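Local structure of putative oxidoreductase (Jannaschia sp., 3C24) at residues A[204-209]-A[226-231]. The protein is probably an NAD(P)-dependent oxidoreductase, pairing a Rossmann-type nucleotide-binding domain with a largely helical part related to the C-terminal domain of 6-phosphogluconate dehydrogenase. Residues are numbered along the deposited sequence; the frame is centred on the assembly and turned at random.
Sequences ETMVHA and DFMIGH. With SO4 (sulfate ion), chain F.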
loop_
_atom_site.group_PDB
_atom_site.type_symbol
_atom_site.label_atom_id
_atom_site.label_comp_id
_atom_site.label_asym_id
_atom_site.label_seq_id
_atom_site.Cartn_x
_atom_site.Cartn_y
_atom_site.Cartn_z
ATOM N N GLU A 204 -9.912 -0.607 -3.221
ATOM C CA GLU A 204 -11.313 -0.456 -2.768
ATOM C C GLU A 204 -11.730 -1.637 -1.904
ATOM O O GLU A 204 -12.392 -1.475 -0.878
ATOM C CB GLU A 204 -12.268 -0.232 -3.932
ATOM C CG GLU A 204 -13.731 -0.254 -3.506
ATOM C CD GLU A 204 -14.556 0.700 -4.291
ATOM O OE1 GLU A 204 -14.150 1.882 -4.407
ATOM O OE2 GLU A 204 -15.638 0.296 -4.733
ATOM N N THR A 205 -11.359 -2.836 -2.339
ATOM C CA THR A 205 -11.652 -4.044 -1.545
ATOM C C THR A 205 -11.042 -3.933 -0.135
ATOM O O THR A 205 -11.680 -4.310 0.845
ATOM C CB THR A 205 -11.219 -5.345 -2.267
ATOM O OG1 THR A 205 -11.844 -5.363 -3.555
ATOM C CG2 THR A 205 -11.627 -6.569 -1.432
HETATM N N MSE A 206 -9.840 -3.362 -0.002
HETATM C CA MSE A 206 -9.204 -3.239 1.313
HETATM C C MSE A 206 -9.995 -2.334 2.210
HETATM O O MSE A 206 -10.205 -2.619 3.374
HETATM C CB MSE A 206 -7.775 -2.711 1.242
HETATM C CG MSE A 206 -6.797 -3.503 0.471
HETATM SE SE MSE A 206 -6.553 -5.329 1.181
HETATM C CE MSE A 206 -7.756 -6.137 -0.162
ATOM N N VAL A 207 -10.511 -1.236 1.653
ATOM C CA VAL A 207 -11.345 -0.322 2.438
ATOM C C VAL A 207 -12.657 -1.025 2.839
ATOM O O VAL A 207 -13.124 -0.950 3.976
ATOM C CB VAL A 207 -11.721 0.962 1.627
ATOM C CG1 VAL A 207 -12.803 1.798 2.412
ATOM C CG2 VAL A 207 -10.477 1.806 1.326
ATOM N N HIS A 208 -13.259 -1.710 1.902
ATOM C CA HIS A 208 -14.512 -2.373 2.174
ATOM C C HIS A 208 -14.333 -3.529 3.153
ATOM O O HIS A 208 -15.275 -3.893 3.868
ATOM C CB HIS A 208 -15.196 -2.853 0.915
ATOM C CG HIS A 208 -15.738 -1.726 0.079
ATOM N ND1 HIS A 208 -16.183 -1.901 -1.213
ATOM C CD2 HIS A 208 -15.870 -0.402 0.349
ATOM C CE1 HIS A 208 -16.603 -0.740 -1.689
ATOM N NE2 HIS A 208 -16.433 0.186 -0.762
ATOM N N ALA A 209 -13.118 -4.056 3.236
ATOM C CA ALA A 209 -12.841 -5.150 4.185
ATOM C C ALA A 209 -12.788 -4.561 5.614
ATOM O O ALA A 209 -13.265 -5.147 6.583
ATOM C CB ALA A 209 -11.587 -5.888 3.822
ATOM N N ASP A 226 -6.360 0.622 11.843
ATOM C CA ASP A 226 -4.980 0.521 12.332
ATOM C C ASP A 226 -4.361 -0.802 11.895
ATOM O O ASP A 226 -3.226 -0.847 11.423
ATOM C CB ASP A 226 -4.888 0.632 13.871
ATOM C CG ASP A 226 -5.084 2.067 14.377
ATOM O OD1 ASP A 226 -5.079 3.021 13.567
ATOM O OD2 ASP A 226 -5.287 2.227 15.596
ATOM N N PHE A 227 -5.135 -1.869 12.022
ATOM C CA PHE A 227 -4.654 -3.216 11.692
ATOM C C PHE A 227 -4.360 -3.328 10.177
ATOM O O PHE A 227 -3.297 -3.792 9.758
ATOM C CB PHE A 227 -5.647 -4.295 12.158
ATOM C CG PHE A 227 -5.021 -5.653 12.273
ATOM C CD1 PHE A 227 -4.453 -6.041 13.421
ATOM C CD2 PHE A 227 -5.023 -6.544 11.186
ATOM C CE1 PHE A 227 -3.834 -7.280 13.533
ATOM C CE2 PHE A 227 -4.381 -7.783 11.339
ATOM C CZ PHE A 227 -3.837 -8.109 12.505
HETATM N N MSE A 228 -5.302 -2.842 9.353
HETATM C CA MSE A 228 -5.144 -2.858 7.916
HETATM C C MSE A 228 -3.996 -2.015 7.462
HETATM O O MSE A 228 -3.173 -2.470 6.665
HETATM C CB MSE A 228 -6.437 -2.404 7.225
HETATM C CG MSE A 228 -6.341 -2.283 5.722
HETATM SE SE MSE A 228 -5.889 -3.905 4.765
HETATM C CE MSE A 228 -7.709 -4.649 4.748
ATOM N N ILE A 229 -3.911 -0.795 7.941
ATOM C CA ILE A 229 -2.903 0.104 7.421
ATOM C C ILE A 229 -1.479 -0.337 7.823
ATOM O O ILE A 229 -0.516 -0.147 7.059
ATOM C CB ILE A 229 -3.212 1.563 7.816
ATOM C CG1 ILE A 229 -4.469 1.981 7.027
ATOM C CG2 ILE A 229 -2.077 2.514 7.453
ATOM C CD1 ILE A 229 -4.169 2.250 5.515
ATOM N N GLY A 230 -1.366 -0.884 9.016
ATOM C CA GLY A 230 -0.117 -1.476 9.477
ATOM C C GLY A 230 0.272 -2.709 8.683
ATOM O O GLY A 230 1.460 -2.923 8.350
ATOM N N HIS A 231 -0.730 -3.538 8.331
ATOM C CA HIS A 231 -0.447 -4.728 7.575
ATOM C C HIS A 231 -0.097 -4.443 6.132
ATOM O O HIS A 231 0.708 -5.131 5.532
ATOM C CB HIS A 231 -1.522 -5.770 7.778
ATOM C CG HIS A 231 -1.313 -6.515 9.045
ATOM N ND1 HIS A 231 -1.544 -5.961 10.294
ATOM C CD2 HIS A 231 -0.779 -7.744 9.273
ATOM C CE1 HIS A 231 -1.197 -6.834 11.228
ATOM N NE2 HIS A 231 -0.716 -7.918 10.639
HETATM S S SO4 F . -17.888 -4.531 -2.979
HETATM O O1 SO4 F . -18.285 -4.004 -4.290
HETATM O O2 SO4 F . -16.497 -4.075 -2.660
HETATM O O3 SO4 F . -18.787 -3.975 -2.013
HETATM O O4 SO4 F . -17.944 -5.967 -3.120
#
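Met228 and Met206, both selenomethionines, meet in the buried seam of a helical hairpin, formed by helices 184-217 and 221-239 in the part related to the C-terminal domain of 6-phosphogluconate dehydrogenase. Their side chains cross at about a right angle, Met228 CE lying 3.8 Å from Met206 SE. With its CG anti to the backbone N (chi1 176°), Met228 extends toward helix 184-217, then bends at chi2 and chi3 so that CE rests 3.5 Å from Met206 O and 4.2 Å from Ala209 CB. Val198 and Leu194 of the second subunit pack on Met206 and Ala209, placing the hairpin in the dimer interface. There Glu204 forms a salt bridge to Lys259 of that subunit, while its CG lies over one face of the His208 ring, toward its rim. His208 ND1 donates an almost straight bond (168°) to O2 of a sulfate, probably from the crystallisation liquor, 2.6 Å away at the ring edge; Lys259, Trp267 and Arg268 of the second subunit also bind this ion. A leucine in place of His208 would probably leave O2 without this donor. On the other helix, His231 N and ND1 approach Phe227 O from opposite faces of its carbonyl plane, the ND1 bond measuring 2.8 Å.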